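Alpha-L-rhamnosidase (Streptomyces avermitilis, PDB 3W5M) hydrolyses terminal non-reducing alpha-L-rhamnose residues from plant flavonoid glycosides and gum arabic, and binds L-rhamnose through a calcium-dependent carbohydrate-binding module. Local coordinates at residues A[163-166]-A[167-171]; A[283-286]-A[287-291]; A[540-544]-A[545-549]. All coordinates share one frame; numbering follows the deposited sequence.

Contact 1. Residues A[163-166]-A[167-171]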
loop_
_atom_site.group_PDB
_atom_site.type_symbol
_atom_site.label_atom_id
_atom_site.label_comp_id
_atom_site.label_asym_id
_atom_site.label_seq_id
_atom_site.Cartn_x
_atom_site.Cartn_y
_atom_site.Cartn_z
ATOM N N VAL A 163 -39.403 0.779 -30.906
ATOM C CA VAL A 163 -40.183 0.382 -29.715
ATOM C C VAL A 163 -41.007 1.532 -29.154
ATOM O O VAL A 163 -40.555 2.682 -29.135
ATOM C CB VAL A 163 -39.281 -0.163 -28.585
ATOM C CG1 VAL A 163 -38.886 -1.593 -28.885
ATOM C CG2 VAL A 163 -38.058 0.726 -28.327
ATOM N N ASP A 164 -42.208 1.198 -28.688
ATOM C CA ASP A 164 -43.157 2.158 -28.142
ATOM C C ASP A 164 -42.965 2.152 -26.622
ATOM O O ASP A 164 -43.285 1.175 -25.940
ATOM C CB ASP A 164 -44.586 1.745 -28.529
ATOM C CG ASP A 164 -45.618 2.839 -28.272
ATOM O OD1 ASP A 164 -45.280 3.885 -27.695
ATOM O OD2 ASP A 164 -46.794 2.653 -28.661
ATOM N N LEU A 165 -42.415 3.237 -26.097
ATOM C CA LEU A 165 -42.070 3.302 -24.671
ATOM C C LEU A 165 -43.187 3.976 -23.872
ATOM O O LEU A 165 -43.905 4.804 -24.420
ATOM C CB LEU A 165 -40.748 4.049 -24.485
ATOM C CG LEU A 165 -39.562 3.520 -25.311
ATOM C CD1 LEU A 165 -38.297 4.258 -24.918
ATOM C CD2 LEU A 165 -39.387 2.012 -25.113
ATOM N N PRO A 166 -43.318 3.635 -22.562
ATOM C CA PRO A 166 -44.459 4.141 -21.796
ATOM C C PRO A 166 -44.324 5.613 -21.428
ATOM O O PRO A 166 -43.251 6.231 -21.586
ATOM C CB PRO A 166 -44.447 3.273 -20.527
ATOM C CG PRO A 166 -43.028 2.841 -20.373
ATOM C CD PRO A 166 -42.471 2.720 -21.767
ATOM N N ASP A 167 -45.422 6.178 -20.943
ATOM C CA ASP A 167 -45.424 7.537 -20.439
ATOM C C ASP A 167 -44.715 7.677 -19.094
ATOM O O ASP A 167 -44.534 6.691 -18.364
ATOM C CB ASP A 167 -46.871 8.023 -20.290
ATOM C CG ASP A 167 -47.620 8.056 -21.610
ATOM O OD1 ASP A 167 -47.012 8.347 -22.658
ATOM O OD2 ASP A 167 -48.834 7.799 -21.607
ATOM N N ASP A 168 -44.320 8.912 -18.766
ATOM C CA ASP A 168 -43.810 9.252 -17.430
ATOM C C ASP A 168 -42.548 8.490 -17.044
ATOM O O ASP A 168 -42.428 7.985 -15.934
ATOM C CB ASP A 168 -44.900 9.065 -16.368
ATOM C CG ASP A 168 -46.062 10.037 -16.551
ATOM O OD1 ASP A 168 -45.842 11.172 -17.056
ATOM O OD2 ASP A 168 -47.200 9.658 -16.207
ATOM N N ILE A 169 -41.609 8.433 -17.972
ATOM C CA ILE A 169 -40.341 7.781 -17.756
ATOM C C ILE A 169 -39.510 8.645 -16.814
ATOM O O ILE A 169 -39.263 9.818 -17.106
ATOM C CB ILE A 169 -39.590 7.589 -19.092
ATOM C CG1 ILE A 169 -40.276 6.522 -19.943
ATOM C CG2 ILE A 169 -38.131 7.220 -18.846
ATOM C CD1 ILE A 169 -39.848 6.524 -21.405
ATOM N N THR A 170 -39.076 8.071 -15.695
ATOM C CA THR A 170 -38.186 8.794 -14.770
ATOM C C THR A 170 -36.706 8.376 -14.884
ATOM O O THR A 170 -35.823 9.078 -14.401
ATOM C CB THR A 170 -38.647 8.669 -13.298
ATOM O OG1 THR A 170 -38.722 7.289 -12.931
ATOM C CG2 THR A 170 -40.029 9.302 -13.099
ATOM N N GLY A 171 -36.436 7.241 -15.521
ATOM C CA GLY A 171 -35.056 6.748 -15.634
ATOM C C GLY A 171 -34.928 5.752 -16.769
ATOM O O GLY A 171 -35.899 5.062 -17.094
HETATM O O HOH W 1 -42.181 8.930 -21.063
#
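Ile169 is turned back toward Leu165 and Pro166 by two torsions: chi1 of -71° sets CG1 beside its own backbone N and anti to the carbonyl carbon, and an extended chi2 of 164° carries CD1 on toward the end of the preceding strand. There CD1 approaches CB of Leu165 at 4.1 Å, a van der Waals contact made at the root of the leucine and not at its methyl tips. The same outer branch of Ile169 lies against the carbonyl of Pro166, with both CG1 and CD1 3.4 Å from Pro166 O. That oxygen also has a polar partner: a water donates to Pro166 O at 3.0 Å and accepts from Ile169 N at 3.2 Å, bridging two backbone groups that do not bond directly. Asp168 adopts a left-handed conformation (phi 61°) within the bend; it and Asp167 are exposed, and their first side-chain bonds point away from residues 163-166.

The strand 156-165 belongs to a five-stranded sheet, the strand 171-179 to a four-stranded one, so this bend passes from one sheet to the other within the carbohydrate-binding module. Leu165 is buried against Val215 and Leu242, and Ile169 rests on Leu212. On the far side, a classic bulge sets two residues, Thr170 and Gly171, opposite the single Thr243, and Thr170 OG1 bonds to Thr243 O.

Chemically, the bend combines one apolar contact, Leu165 with Ile169, with exposed acidic residues beside it. Leu165 and Ile169 meet by dispersion alone, and the water supplies the polar link between Pro166 O and Ile169 N; it probably helps to hold the bend, which lies at the surface away from the sugar and calcium sites.

Contact 2. Residues A[283-286]-A[287-291]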
loop_
_atom_site.group_PDB
_atom_site.type_symbol
_atom_site.label_atom_id
_atom_site.label_comp_id
_atom_site.label_asym_id
_atom_site.label_seq_id
_atom_site.Cartn_x
_atom_site.Cartn_y
_atom_site.Cartn_z
ATOM N N VAL A 283 -31.715 -15.175 -32.937
ATOM C CA VAL A 283 -31.163 -15.420 -31.606
ATOM C C VAL A 283 -30.021 -16.424 -31.805
ATOM O O VAL A 283 -30.229 -17.533 -32.368
ATOM C CB VAL A 283 -32.219 -15.965 -30.632
ATOM C CG1 VAL A 283 -31.584 -16.408 -29.306
ATOM C CG2 VAL A 283 -33.308 -14.932 -30.370
ATOM N N ALA A 284 -28.823 -16.028 -31.375
ATOM C CA ALA A 284 -27.634 -16.903 -31.407
ATOM C C ALA A 284 -27.590 -17.804 -30.162
ATOM O O ALA A 284 -27.171 -18.962 -30.236
ATOM C CB ALA A 284 -26.341 -16.066 -31.519
ATOM N N ALA A 285 -28.017 -17.261 -29.020
ATOM C CA ALA A 285 -28.110 -17.986 -27.734
ATOM C C ALA A 285 -28.856 -17.117 -26.751
ATOM O O ALA A 285 -28.698 -15.888 -26.770
ATOM C CB ALA A 285 -26.724 -18.271 -27.170
ATOM N N ALA A 286 -29.626 -17.753 -25.866
ATOM C CA ALA A 286 -30.207 -17.044 -24.739
ATOM C C ALA A 286 -29.052 -16.651 -23.804
ATOM O O ALA A 286 -27.945 -17.239 -23.849
ATOM C CB ALA A 286 -31.212 -17.919 -24.005
ATOM N N TRP A 287 -29.293 -15.649 -22.961
ATOM C CA TRP A 287 -28.267 -15.289 -22.004
ATOM C C TRP A 287 -27.925 -16.510 -21.152
ATOM O O TRP A 287 -28.807 -17.227 -20.701
ATOM C CB TRP A 287 -28.739 -14.165 -21.113
ATOM C CG TRP A 287 -27.716 -13.792 -20.108
ATOM C CD1 TRP A 287 -26.633 -12.989 -20.289
ATOM C CD2 TRP A 287 -27.680 -14.227 -18.743
ATOM N NE1 TRP A 287 -25.917 -12.897 -19.106
ATOM C CE2 TRP A 287 -26.544 -13.648 -18.150
ATOM C CE3 TRP A 287 -28.494 -15.067 -17.973
ATOM C CZ2 TRP A 287 -26.206 -13.865 -16.796
ATOM C CZ3 TRP A 287 -28.147 -15.294 -16.625
ATOM C CH2 TRP A 287 -27.021 -14.682 -16.060
ATOM N N GLY A 288 -26.640 -16.750 -20.957
ATOM C CA GLY A 288 -26.244 -17.925 -20.188
ATOM C C GLY A 288 -25.870 -19.083 -21.071
ATOM O O GLY A 288 -25.078 -19.943 -20.665
ATOM N N ALA A 289 -26.429 -19.110 -22.280
ATOM C CA ALA A 289 -26.071 -20.115 -23.286
ATOM C C ALA A 289 -24.951 -19.649 -24.214
ATOM O O ALA A 289 -24.346 -18.595 -24.010
ATOM C CB ALA A 289 -27.300 -20.510 -24.089
ATOM N N GLY A 290 -24.653 -20.445 -25.239
ATOM C CA GLY A 290 -23.565 -20.116 -26.179
ATOM C C GLY A 290 -22.205 -20.234 -25.510
ATOM O O GLY A 290 -22.106 -20.771 -24.402
ATOM N N PRO A 291 -21.150 -19.738 -26.162
ATOM C CA PRO A 291 -19.830 -19.802 -25.521
ATOM C C PRO A 291 -19.589 -18.719 -24.477
ATOM O O PRO A 291 -18.521 -18.701 -23.851
ATOM C CB PRO A 291 -18.867 -19.587 -26.683
ATOM C CG PRO A 291 -19.650 -18.841 -27.707
ATOM C CD PRO A 291 -21.091 -19.180 -27.522
#
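Ala285 and Ala289 meet through their methyl groups, CB to CB at 3.9 Å, where the chain doubles back at the end of a strand. Ala285 CB also sits over the following peptide unit, 3.7 Å from Ala289 C and 3.6 Å from Gly290 N, so the methyl packs on the face of the Ala289-Gly290 peptide. Beside this pair, Ala289 CB lies 3.3 Å from Ala286 O, the acceptor that closes the turn. Ala289 N donates to Ala286 O at 2.9 Å with an N-H...O angle of 149°, the donor standing 39° above the carbonyl plane.

This bond closes a type II beta turn from Ala286 to Ala289. Its third position is Gly288, whose phi of 98° is readily adopted by glycine, and Gly290 also has a positive phi as the chain leaves the turn. At the second position, the first side-chain bond of Trp287 points away from the strand; with CG anti to the backbone N, the indole packs on Leu135, Glu136 and Arg294, and NE1 bonds to Val295 O.

Further out, Trp140 is matched by two residues, Ala284 and Ala285, forming a classic bulge, and the backbone of Trp287 pairs with Ser138. Pro291 touches Pro233, a calcium ligand of the rhamnose-binding site. The turn thus ends strand 282-286, the antiparallel partner of strand 139-142, and opens the connection toward strand 303-311.

Contact 3. Residues A[540-544]-A[545-549]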
loop_
_atom_site.group_PDB
_atom_site.type_symbol
_atom_site.label_atom_id
_atom_site.label_comp_id
_atom_site.label_asym_id
_atom_site.label_seq_id
_atom_site.Cartn_x
_atom_site.Cartn_y
_atom_site.Cartn_z
ATOM N N ALA A 540 -0.258 6.613 -20.323
ATOM C CA ALA A 540 -0.110 5.283 -20.927
ATOM C C ALA A 540 0.491 4.227 -19.977
ATOM O O ALA A 540 0.145 3.032 -20.045
ATOM C CB ALA A 540 0.703 5.372 -22.209
ATOM N N ASN A 541 1.364 4.668 -19.079
ATOM C CA ASN A 541 2.036 3.736 -18.140
ATOM C C ASN A 541 1.096 3.214 -17.037
ATOM O O ASN A 541 1.435 2.280 -16.297
ATOM C CB ASN A 541 3.299 4.377 -17.548
ATOM C CG ASN A 541 2.995 5.490 -16.559
ATOM O OD1 ASN A 541 2.225 6.422 -16.841
ATOM N ND2 ASN A 541 3.597 5.395 -15.380
ATOM N N LEU A 542 -0.087 3.844 -16.925
ATOM C CA LEU A 542 -1.085 3.414 -15.963
ATOM C C LEU A 542 -1.835 2.166 -16.447
ATOM O O LEU A 542 -2.527 1.506 -15.655
ATOM C CB LEU A 542 -2.063 4.561 -15.627
ATOM C CG LEU A 542 -1.491 5.913 -15.173
ATOM C CD1 LEU A 542 -2.664 6.837 -14.864
ATOM C CD2 LEU A 542 -0.558 5.823 -13.956
ATOM N N ARG A 543 -1.685 1.836 -17.739
ATOM C CA ARG A 543 -2.288 0.691 -18.350
ATOM C C ARG A 543 -3.812 0.739 -18.159
ATOM O O ARG A 543 -4.432 1.743 -18.490
ATOM C CB ARG A 543 -1.621 -0.616 -17.847
ATOM C CG ARG A 543 -0.098 -0.531 -17.967
ATOM C CD ARG A 543 0.580 -1.889 -17.757
ATOM N NE ARG A 543 0.193 -2.505 -16.497
ATOM C CZ ARG A 543 0.961 -3.309 -15.758
ATOM N NH1 ARG A 543 2.216 -3.608 -16.132
ATOM N NH2 ARG A 543 0.463 -3.810 -14.625
ATOM N N SER A 544 -4.414 -0.294 -17.587
ATOM C CA SER A 544 -5.874 -0.310 -17.451
ATOM C C SER A 544 -6.469 0.554 -16.334
ATOM O O SER A 544 -7.683 0.749 -16.308
ATOM C CB SER A 544 -6.381 -1.757 -17.338
ATOM O OG SER A 544 -6.286 -2.220 -16.005
ATOM N N ALA A 545 -5.647 1.086 -15.428
ATOM C CA ALA A 545 -6.162 1.952 -14.351
ATOM C C ALA A 545 -6.554 3.349 -14.884
ATOM O O ALA A 545 -5.686 4.153 -15.219
ATOM C CB ALA A 545 -5.139 2.061 -13.213
ATOM N N ALA A 546 -7.852 3.654 -14.959
ATOM C CA ALA A 546 -8.265 4.969 -15.443
ATOM C C ALA A 546 -7.795 6.115 -14.533
ATOM O O ALA A 546 -7.436 7.196 -15.022
ATOM C CB ALA A 546 -9.772 5.026 -15.660
ATOM N N ALA A 547 -7.773 5.872 -13.213
ATOM C CA ALA A 547 -7.413 6.884 -12.200
ATOM C C ALA A 547 -8.123 8.231 -12.468
ATOM O O ALA A 547 -7.504 9.298 -12.456
ATOM C CB ALA A 547 -5.884 7.057 -12.057
ATOM N N THR A 548 -9.419 8.135 -12.708
ATOM C CA THR A 548 -10.252 9.305 -13.017
ATOM C C THR A 548 -11.384 9.459 -12.032
ATOM O O THR A 548 -12.174 8.528 -11.817
ATOM C CB THR A 548 -10.829 9.203 -14.441
ATOM O OG1 THR A 548 -9.756 9.012 -15.367
ATOM C CG2 THR A 548 -11.619 10.490 -14.805
ATOM N N ASP A 549 -11.484 10.652 -11.448
ATOM C CA ASP A 549 -12.611 10.966 -10.553
ATOM C C ASP A 549 -13.502 11.989 -11.246
ATOM O O ASP A 549 -13.000 12.921 -11.895
ATOM C CB ASP A 549 -12.090 11.478 -9.202
ATOM C CG ASP A 549 -11.094 10.497 -8.543
ATOM O OD1 ASP A 549 -11.264 9.265 -8.715
ATOM O OD2 ASP A 549 -10.150 10.932 -7.844
HETATM O O HOH W 2 -9.883 1.805 -15.014
#
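Leu542 and Ala545 are the ends of a type II' beta turn, Arg543 taking the positive phi (57°) of its second position and Ala545 N donating to Leu542 O at 3.2 Å with an N-H...O angle of 153°. Leu542 extends alongside the chain that leaves the turn: its CB lies 3.7 Å from Ala545 O, and with CG beside the backbone N (chi1 -53°) and chi2 extended, CD1 reaches Ala547 CB at 4.3 Å. Ala545 CB packs from the other end of the turn, 3.6 Å from Leu542 O. Just beyond, a water joins Ser544 O, 2.8 Å away, to Ala546 N, 2.7 Å away, spanning a pair whose own geometry is too bent to bond.

The two central side chains leave the turn and converge on one carboxylate. Arg543 NE forms a salt bridge with Asp635 OD1, while Ser544 OG bonds to Asp635 OD2, so each oxygen is held by a different residue. Arg543 NH1 also bonds to Glu910 O, and NH2 makes a long, weak ion pair with Glu636, the inferred proton donor. Asp635 binds rhamnose, and this turn of the concanavalin-like domain is consistent with a second-shell role, positioning Asp635 in the family 78 active site.

How the contacts relate
From the N terminus the three contacts come in series, each closing its own short bend before the next opens; none nests in or crosses another. Contact 1 links strands 156-165 and 171-179, and so the five- and four-stranded sheets of the carbohydrate-binding module. Contact 2 turns the chain out of strand 282-286 near the calcium site, with Gly290 about 12 Å from the ion; its centre is 28 Å from that of contact 1. Contact 3 leads into strand 548-552 of another domain and lies nearer the middle of the molecule, bordering the catalytic pocket. Its nearest atoms stay about 22 Å from contact 2, so the two stand near different sugar sites without touching.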